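Local coordinates for hypothetical protein (Bacteroides uniformis ATCC 8492, PDB 4QRL) that is of unknown function but has a lipocalin-like beta-barrel fold, which in related proteins often encloses a small hydrophobic ligand, at residues 10-15 and 30-35; 16-21 and 107-112. All coordinates share one frame; numbering follows the deposited sequence. Where two conformers were deposited one is given.

Contact 1: 10-15 and 30-35; sequences AGKWQL and SVFYNF
Backbone hydrogen bonds fix the register of this antiparallel pair. Gly11 and Phe35 exchange two nearly straight ones, Gly11 N to Phe35 O and Phe35 N to Gly11 O, each 3.0 Å. Trp13 and Tyr33 repeat the exchange with shorter, more bent bonds, Trp13 N lying 2.8 Å from Tyr33 O. Near Leu15, a water donates to Leu15 O and accepts from Val31 N.

Aromatic packing fills one face. Trp13 CG stands anti to its carbonyl carbon (chi1 -67°), bringing CD1 to the edge of the Phe35 ring, 3.4 Å from Phe35 CD2. The two side chains cross at about a right angle, while Trp13 NE1 hydrogen-bonds to Leu9 O. Leu15 lies alongside Tyr33, its CD1 4.2 Å from Tyr33 CZ.

On the other face, Gln14 runs extended beside Phe32, amide and ring planes only 12° apart, with Gln14 CG 3.7 Å from Phe32 CE2; its OE1 is held by Arg114. An alanine in place of Phe32 would probably leave the aliphatic part of Gln14 and the Phe116 ring less well packed.

Trp13 and Phe35 both reach Leu102 on strand 101-106, adjacent to neither strand in the barrel; Gly11 and Trp13 match the Gly-X-Trp signature of the first lipocalin strand.

Contact 2: 16-21 and 107-112; sequences RQYQYA and EGTKSI
The seam where the first and last strands of an eight-stranded antiparallel barrel meet is formed here, strand 11-19 running alongside strand 109-115. Two short, nearly straight bonds anchor its middle: Gln19 N reaches Lys110 O at 2.8 Å, and Lys110 N returns to Gln19 O. One step on, Ile112 N points almost along the C=O axis of Gln17, 2.9 Å from its O.

At Ile112 the regular pairing breaks into a classic beta bulge, with Arg16 and Gln17 both opposite this one residue. Its carbonyl O takes Arg16 N at 2.8 Å and, weakly, Gln17 N at 3.4 Å, so a single acceptor serves two successive amides.

Four side chains gather on one face of the seam. Gln17, its CG anti to the backbone N, runs alongside Ile112, whereas Gln19 crosses Ile112 obliquely, Gln19 NE2 3.9 Å from Ile112 CD1. The two amides are also joined: Gln19 NE2 donates to Gln17 OE1 over 3.0 Å, approaching from above that carbonyl's plane. A water links Gln19 OE1 to Lys110 NZ, and the bent lysine chain folds back so that NZ gives Gly108 O a bond of 2.9 Å.

Across the sheet, Ser111 OG sits at the edge of the Tyr18 ring, 3.3 Å from Tyr18 CE1. Just past the end of strand 11-19, Ala21 N gives a weak bond to Thr109 OG1, and Gly108 passes so close to Ala21 that a beta carbon on the glycine would clash with the alanine CB.

Barrel closure can be followed here along a single strand. Strand 11-19 is common to both contacts and lies between strands 25-36 and 109-115 along its length: contact 1 samples the first pairing, a local hairpin, at its start, and contact 2 the second, which spans most of the chain, at its end. The segments alternate in sequence, 10-15 and 16-21 being followed by 30-35 and then 107-112. The centres lie about 15 Å apart, yet the contacts touch where Leu15 CD1 packs 4.3 Å from Ser111 CB. Contact 1 is buried and contact 2 lies at the surface; the pairing of the first with the last strand closes the barrel.

Contact 1: 10-15 and 30-35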
ATOM      1  N   ALA A  10       0.316  12.092   4.783  1.00 25.85           N
ATOM      2  CA  ALA A  10       0.972  12.706   3.632  1.00 26.63           C
ATOM      3  C   ALA A  10       2.441  12.331   3.498  1.00 28.97           C
ATOM      4  O   ALA A  10       3.197  12.389   4.467  1.00 27.77           O
ATOM      5  CB  ALA A  10       0.830  14.216   3.692  1.00 29.25           C
ATOM      6  N   GLY A  11       2.825  11.960   2.285  1.00 25.38           N
ATOM      7  CA  GLY A  11       4.199  11.593   1.957  1.00 24.72           C
ATOM      8  C   GLY A  11       4.399  10.159   1.527  1.00 25.33           C
ATOM      9  O   GLY A  11       3.443   9.452   1.197  1.00 22.62           O
ATOM     10  N   LYS A  12       5.667   9.696   1.619  1.00 23.34           N
ATOM     11  CA  LYS A  12       6.086   8.385   1.158  1.00 21.53           C
ATOM     12  C   LYS A  12       6.338   7.472   2.326  1.00 23.68           C
ATOM     13  O   LYS A  12       6.872   7.895   3.354  1.00 23.28           O
ATOM     14  CB  LYS A  12       7.336   8.515   0.267  1.00 24.50           C
ATOM     15  CG  LYS A  12       7.709   7.196  -0.429  1.00 28.07           C
ATOM     16  CD  LYS A  12       8.931   7.396  -1.336  1.00 41.90           C
ATOM     17  CE  LYS A  12       8.562   7.516  -2.787  1.00 43.19           C
ATOM     18  NZ  LYS A  12       7.838   8.772  -3.088  1.00 44.80           N
ATOM     19  N   TRP A  13       5.973   6.224   2.134  1.00 20.73           N
ATOM     20  CA  TRP A  13       6.015   5.194   3.143  1.00 20.51           C
ATOM     21  C   TRP A  13       6.647   3.930   2.626  1.00 23.07           C
ATOM     22  O   TRP A  13       6.215   3.404   1.588  1.00 23.34           O
ATOM     23  CB  TRP A  13       4.563   4.882   3.560  1.00 19.10           C
ATOM     24  CG  TRP A  13       3.866   5.987   4.274  1.00 20.41           C
ATOM     25  CD1 TRP A  13       2.985   6.883   3.747  1.00 23.56           C
ATOM     26  CD2 TRP A  13       3.863   6.200   5.690  1.00 21.19           C
ATOM     27  NE1 TRP A  13       2.530   7.737   4.736  1.00 24.36           N
ATOM     28  CE2 TRP A  13       3.058   7.336   5.944  1.00 24.93           C
ATOM     29  CE3 TRP A  13       4.523   5.583   6.766  1.00 22.37           C
ATOM     30  CZ2 TRP A  13       2.829   7.807   7.240  1.00 24.20           C
ATOM     31  CZ3 TRP A  13       4.393   6.134   8.043  1.00 23.52           C
ATOM     32  CH2 TRP A  13       3.560   7.233   8.268  1.00 24.09           C
ATOM     33  N   GLN A  14       7.649   3.431   3.341  1.00 19.34           N
ATOM     34  CA  GLN A  14       8.263   2.154   2.946  1.00 19.31           C
ATOM     35  C   GLN A  14       7.494   1.029   3.591  1.00 23.34           C
ATOM     36  O   GLN A  14       7.390   1.006   4.810  1.00 22.64           O
ATOM     37  CB  GLN A  14       9.734   2.085   3.385  1.00 21.34           C
ATOM     38  CG  GLN A  14      10.358   0.707   3.047  1.00 26.23           C
ATOM     39  CD  GLN A  14      11.770   0.536   3.515  1.00 37.34           C
ATOM     40  OE1 GLN A  14      12.171   1.064   4.545  1.00 30.67           O
ATOM     41  NE2 GLN A  14      12.544  -0.261   2.781  1.00 34.97           N
ATOM     42  N   LEU A  15       6.987   0.078   2.785  1.00 19.44           N
ATOM     43  CA  LEU A  15       6.296  -1.090   3.342  0.50 18.94           C
ATOM     44  C   LEU A  15       7.401  -2.042   3.806  1.00 24.64           C
ATOM     45  O   LEU A  15       8.147  -2.592   2.992  1.00 26.20           O
ATOM     46  CB  LEU A  15       5.342  -1.737   2.312  0.50 18.16           C
ATOM     47  CG  LEU A  15       4.149  -2.572   2.874  0.50 20.48           C
ATOM     48  CD1 LEU A  15       3.097  -2.824   1.782  0.50 19.59           C
ATOM     49  CD2 LEU A  15       4.609  -3.917   3.428  0.50 20.01           C
ATOM     50  N   SER A  30      10.959  -3.583  -1.147  1.00 33.53           N
ATOM     51  CA  SER A  30      10.844  -3.085  -2.500  1.00 32.12           C
ATOM     52  C   SER A  30       9.573  -2.302  -2.785  1.00 30.64           C
ATOM     53  O   SER A  30       9.343  -1.986  -3.941  1.00 29.47           O
ATOM     54  CB  SER A  30      10.890  -4.290  -3.434  1.00 36.19           C
ATOM     55  OG  SER A  30       9.931  -5.261  -3.038  1.00 39.48           O
ATOM     56  N   VAL A  31       8.718  -2.035  -1.784  1.00 23.49           N
ATOM     57  CA  VAL A  31       7.424  -1.393  -2.050  1.00 20.76           C
ATOM     58  C   VAL A  31       7.308  -0.112  -1.250  1.00 24.24           C
ATOM     59  O   VAL A  31       7.610  -0.098  -0.052  1.00 24.03           O
ATOM     60  CB  VAL A  31       6.237  -2.334  -1.747  1.00 23.45           C
ATOM     61  CG1 VAL A  31       4.906  -1.644  -2.031  1.00 22.94           C
ATOM     62  CG2 VAL A  31       6.347  -3.651  -2.535  1.00 23.78           C
ATOM     63  N   PHE A  32       6.862   0.951  -1.926  1.00 20.09           N
ATOM     64  CA  PHE A  32       6.746   2.291  -1.332  1.00 19.40           C
ATOM     65  C   PHE A  32       5.407   2.870  -1.693  1.00 23.81           C
ATOM     66  O   PHE A  32       5.070   2.903  -2.888  1.00 23.78           O
ATOM     67  CB  PHE A  32       7.886   3.206  -1.851  1.00 20.41           C
ATOM     68  CG  PHE A  32       9.263   2.693  -1.494  1.00 21.70           C
ATOM     69  CD1 PHE A  32       9.849   1.655  -2.223  1.00 22.73           C
ATOM     70  CD2 PHE A  32       9.915   3.149  -0.357  1.00 21.53           C
ATOM     71  CE1 PHE A  32      11.095   1.132  -1.853  1.00 25.38           C
ATOM     72  CE2 PHE A  32      11.174   2.631  -0.000  1.00 24.13           C
ATOM     73  CZ  PHE A  32      11.754   1.642  -0.756  1.00 23.69           C
ATOM     74  N   TYR A  33       4.605   3.269  -0.682  1.00 20.66           N
ATOM     75  CA  TYR A  33       3.279   3.880  -0.949  1.00 19.37           C
ATOM     76  C   TYR A  33       3.389   5.370  -0.767  1.00 24.14           C
ATOM     77  O   TYR A  33       4.092   5.830   0.122  1.00 25.45           O
ATOM     78  CB  TYR A  33       2.182   3.351   0.002  1.00 19.91           C
ATOM     79  CG  TYR A  33       1.582   1.988  -0.260  1.00 22.51           C
ATOM     80  CD1 TYR A  33       2.219   1.066  -1.089  1.00 24.96           C
ATOM     81  CD2 TYR A  33       0.434   1.571   0.415  1.00 22.98           C
ATOM     82  CE1 TYR A  33       1.674  -0.196  -1.317  1.00 27.76           C
ATOM     83  CE2 TYR A  33      -0.087   0.293   0.232  1.00 23.43           C
ATOM     84  CZ  TYR A  33       0.538  -0.586  -0.629  1.00 28.79           C
ATOM     85  OH  TYR A  33      -0.004  -1.834  -0.841  1.00 31.25           O
ATOM     86  N   ASN A  34       2.661   6.137  -1.571  1.00 20.06           N
ATOM     87  CA  ASN A  34       2.715   7.579  -1.469  1.00 20.42           C
ATOM     88  C   ASN A  34       1.302   8.125  -1.465  1.00 23.82           C
ATOM     89  O   ASN A  34       0.447   7.676  -2.255  1.00 23.37           O
ATOM     90  CB  ASN A  34       3.523   8.119  -2.656  1.00 28.07           C
ATOM     91  CG  ASN A  34       3.859   9.561  -2.544  1.00 44.29           C
ATOM     92  OD1 ASN A  34       3.141  10.440  -3.037  1.00 36.36           O
ATOM     93  ND2 ASN A  34       4.964   9.824  -1.888  1.00 35.49           N
ATOM     94  N   PHE A  35       1.034   9.021  -0.515  1.00 21.87           N
ATOM     95  CA  PHE A  35      -0.273   9.653  -0.336  1.00 22.19           C
ATOM     96  C   PHE A  35      -0.121  11.158  -0.486  1.00 25.35           C
ATOM     97  O   PHE A  35       0.616  11.779   0.285  1.00 24.86           O
ATOM     98  CB  PHE A  35      -0.863   9.304   1.053  1.00 23.61           C
ATOM     99  CG  PHE A  35      -0.991   7.824   1.334  1.00 23.78           C
ATOM    100  CD1 PHE A  35      -2.137   7.125   0.970  1.00 24.08           C
ATOM    101  CD2 PHE A  35       0.011   7.139   2.024  1.00 24.14           C
ATOM    102  CE1 PHE A  35      -2.249   5.749   1.225  1.00 24.16           C
ATOM    103  CE2 PHE A  35      -0.083   5.756   2.245  1.00 25.91           C
ATOM    104  CZ  PHE A  35      -1.237   5.081   1.911  1.00 23.67           C
TER
HETATM  105  O   HOH W   1       9.660  -1.662   1.036  1.00 28.28           O

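Contact 2: 16-21 and 107-112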
ATOM      1  N   ARG A  16       7.568  -2.135   5.113  1.00 21.82           N
ATOM      2  CA  ARG A  16       8.634  -2.920   5.737  1.00 22.54           C
ATOM      3  C   ARG A  16       8.319  -4.372   5.900  1.00 26.19           C
ATOM      4  O   ARG A  16       9.236  -5.210   5.923  1.00 26.79           O
ATOM      5  CB  ARG A  16       8.905  -2.369   7.166  1.00 23.71           C
ATOM      6  CG  ARG A  16       9.454  -0.981   7.216  1.00 35.29           C
ATOM      7  CD  ARG A  16       9.649  -0.597   8.665  1.00 36.12           C
ATOM      8  NE  ARG A  16      10.742  -1.333   9.293  1.00 46.18           N
ATOM      9  CZ  ARG A  16      11.215  -1.071  10.506  1.00 63.04           C
ATOM     10  NH1 ARG A  16      10.693  -0.088  11.234  1.00 55.00           N
ATOM     11  NH2 ARG A  16      12.209  -1.790  11.004  1.00 46.80           N
ATOM     12  N   GLN A  17       7.062  -4.665   6.223  1.00 23.56           N
ATOM     13  CA  GLN A  17       6.714  -6.030   6.566  1.00 23.51           C
ATOM     14  C   GLN A  17       5.244  -6.332   6.350  1.00 25.98           C
ATOM     15  O   GLN A  17       4.411  -5.439   6.451  1.00 23.35           O
ATOM     16  CB  GLN A  17       7.029  -6.216   8.084  1.00 25.65           C
ATOM     17  CG  GLN A  17       6.963  -7.636   8.605  1.00 39.24           C
ATOM     18  CD  GLN A  17       7.076  -7.656  10.107  1.00 40.50           C
ATOM     19  OE1 GLN A  17       6.393  -6.925  10.810  1.00 34.41           O
ATOM     20  NE2 GLN A  17       7.967  -8.474  10.622  1.00 38.11           N
ATOM     21  N   TYR A  18       4.937  -7.606   6.047  1.00 23.89           N
ATOM     22  CA  TYR A  18       3.573  -8.104   6.043  1.00 24.10           C
ATOM     23  C   TYR A  18       3.418  -9.008   7.226  1.00 27.05           C
ATOM     24  O   TYR A  18       4.295  -9.838   7.477  1.00 28.16           O
ATOM     25  CB  TYR A  18       3.183  -8.866   4.768  1.00 25.28           C
ATOM     26  CG  TYR A  18       2.900  -8.015   3.557  1.00 26.24           C
ATOM     27  CD1 TYR A  18       1.757  -7.221   3.490  1.00 28.54           C
ATOM     28  CD2 TYR A  18       3.709  -8.089   2.428  1.00 27.18           C
ATOM     29  CE1 TYR A  18       1.469  -6.467   2.357  1.00 27.77           C
ATOM     30  CE2 TYR A  18       3.434  -7.338   1.294  1.00 28.33           C
ATOM     31  CZ  TYR A  18       2.321  -6.516   1.269  1.00 32.47           C
ATOM     32  OH  TYR A  18       2.041  -5.804   0.136  1.00 31.67           O
ATOM     33  N   GLN A  19       2.292  -8.909   7.940  1.00 23.85           N
ATOM     34  CA  GLN A  19       2.021  -9.853   9.022  1.00 24.15           C
ATOM     35  C   GLN A  19       0.780 -10.580   8.603  1.00 27.83           C
ATOM     36  O   GLN A  19      -0.310 -10.024   8.625  1.00 26.09           O
ATOM     37  CB  GLN A  19       1.882  -9.171  10.377  1.00 24.46           C
ATOM     38  CG  GLN A  19       3.178  -8.543  10.834  1.00 28.79           C
ATOM     39  CD  GLN A  19       2.996  -7.829  12.137  1.00 41.01           C
ATOM     40  OE1 GLN A  19       1.901  -7.796  12.715  1.00 31.69           O
ATOM     41  NE2 GLN A  19       4.054  -7.199  12.595  1.00 37.71           N
ATOM     42  N   TYR A  20       0.958 -11.802   8.137  1.00 25.56           N
ATOM     43  CA  TYR A  20      -0.141 -12.536   7.593  1.00 26.38           C
ATOM     44  C   TYR A  20      -1.082 -13.076   8.648  1.00 32.76           C
ATOM     45  O   TYR A  20      -0.678 -13.383   9.778  1.00 33.63           O
ATOM     46  CB  TYR A  20       0.400 -13.642   6.686  1.00 28.43           C
ATOM     47  CG  TYR A  20       1.019 -13.065   5.429  1.00 27.60           C
ATOM     48  CD1 TYR A  20       0.227 -12.684   4.352  1.00 28.65           C
ATOM     49  CD2 TYR A  20       2.401 -12.939   5.301  1.00 27.46           C
ATOM     50  CE1 TYR A  20       0.788 -12.143   3.198  1.00 28.92           C
ATOM     51  CE2 TYR A  20       2.974 -12.399   4.149  1.00 27.55           C
ATOM     52  CZ  TYR A  20       2.163 -12.021   3.091  1.00 34.09           C
ATOM     53  OH  TYR A  20       2.714 -11.561   1.915  1.00 32.57           O
ATOM     54  N   ALA A  21      -2.355 -13.196   8.259  1.00 32.19           N
ATOM     55  CA  ALA A  21      -3.423 -13.677   9.125  1.00 34.67           C
ATOM     56  C   ALA A  21      -3.110 -15.040   9.734  1.00 41.99           C
ATOM     57  O   ALA A  21      -3.453 -15.267  10.894  1.00 44.83           O
ATOM     58  CB  ALA A  21      -4.720 -13.738   8.353  1.00 36.43           C
ATOM     59  N   GLU A 107      -8.551  -8.153   6.189  1.00 28.37           N
ATOM     60  CA  GLU A 107      -8.881  -9.568   6.388  1.00 28.14           C
ATOM     61  C   GLU A 107      -7.746 -10.283   7.160  1.00 34.13           C
ATOM     62  O   GLU A 107      -7.224 -11.284   6.692  1.00 34.62           O
ATOM     63  CB  GLU A 107      -9.183 -10.254   5.027  1.00 28.81           C
ATOM     64  CG  GLU A 107     -10.438  -9.712   4.368  1.00 34.79           C
ATOM     65  CD  GLU A 107     -10.948 -10.431   3.136  1.00 46.90           C
ATOM     66  OE1 GLU A 107     -10.225 -11.289   2.584  1.00 36.51           O
ATOM     67  OE2 GLU A 107     -12.091 -10.136   2.726  1.00 43.87           O
ATOM     68  N   GLY A 108      -7.350  -9.713   8.307  1.00 33.52           N
ATOM     69  CA  GLY A 108      -6.318 -10.264   9.193  1.00 33.92           C
ATOM     70  C   GLY A 108      -4.855 -10.046   8.819  1.00 37.41           C
ATOM     71  O   GLY A 108      -3.969 -10.320   9.642  1.00 37.64           O
ATOM     72  N   THR A 109      -4.574  -9.581   7.579  1.00 30.94           N
ATOM     73  CA  THR A 109      -3.199  -9.322   7.158  1.00 29.11           C
ATOM     74  C   THR A 109      -2.846  -7.861   7.411  1.00 31.36           C
ATOM     75  O   THR A 109      -3.587  -6.972   6.990  1.00 30.11           O
ATOM     76  CB  THR A 109      -2.973  -9.697   5.709  1.00 29.36           C
ATOM     77  OG1 THR A 109      -3.067 -11.122   5.613  1.00 32.00           O
ATOM     78  CG2 THR A 109      -1.576  -9.232   5.186  1.00 26.87           C
ATOM     79  N   LYS A 110      -1.695  -7.630   8.054  1.00 26.98           N
ATOM     80  CA  LYS A 110      -1.234  -6.285   8.320  1.00 24.78           C
ATOM     81  C   LYS A 110      -0.097  -5.914   7.375  1.00 26.61           C
ATOM     82  O   LYS A 110       0.792  -6.725   7.130  1.00 26.79           O
ATOM     83  CB  LYS A 110      -0.770  -6.101   9.774  1.00 27.67           C
ATOM     84  CG  LYS A 110      -1.416  -6.965  10.871  1.00 45.29           C
ATOM     85  CD  LYS A 110      -2.859  -6.670  11.168  1.00 51.84           C
ATOM     86  CE  LYS A 110      -3.407  -7.517  12.302  1.00 66.63           C
ATOM     87  NZ  LYS A 110      -3.207  -8.983  12.098  1.00 80.70           N
ATOM     88  N   SER A 111      -0.140  -4.675   6.870  1.00 22.58           N
ATOM     89  CA  SER A 111       0.870  -4.011   6.038  1.00 22.00           C
ATOM     90  C   SER A 111       1.544  -2.986   6.975  1.00 24.84           C
ATOM     91  O   SER A 111       0.884  -2.046   7.424  1.00 25.64           O
ATOM     92  CB  SER A 111       0.191  -3.335   4.846  1.00 26.77           C
ATOM     93  OG  SER A 111      -0.378  -4.284   3.961  1.00 34.57           O
ATOM     94  N   ILE A 112       2.814  -3.204   7.315  1.00 20.34           N
ATOM     95  CA  ILE A 112       3.553  -2.347   8.264  1.00 21.18           C
ATOM     96  C   ILE A 112       4.461  -1.380   7.513  1.00 21.48           C
ATOM     97  O   ILE A 112       5.318  -1.835   6.760  1.00 21.24           O
ATOM     98  CB  ILE A 112       4.404  -3.215   9.236  1.00 26.39           C
ATOM     99  CG1 ILE A 112       3.674  -4.480   9.810  1.00 31.19           C
ATOM    100  CG2 ILE A 112       5.139  -2.337  10.269  1.00 26.49           C
ATOM    101  CD1 ILE A 112       2.496  -4.281  10.593  1.00 40.34           C
TER
HETATM  102  O   HOH W   2      -0.393  -9.402  13.336  1.00 51.73           O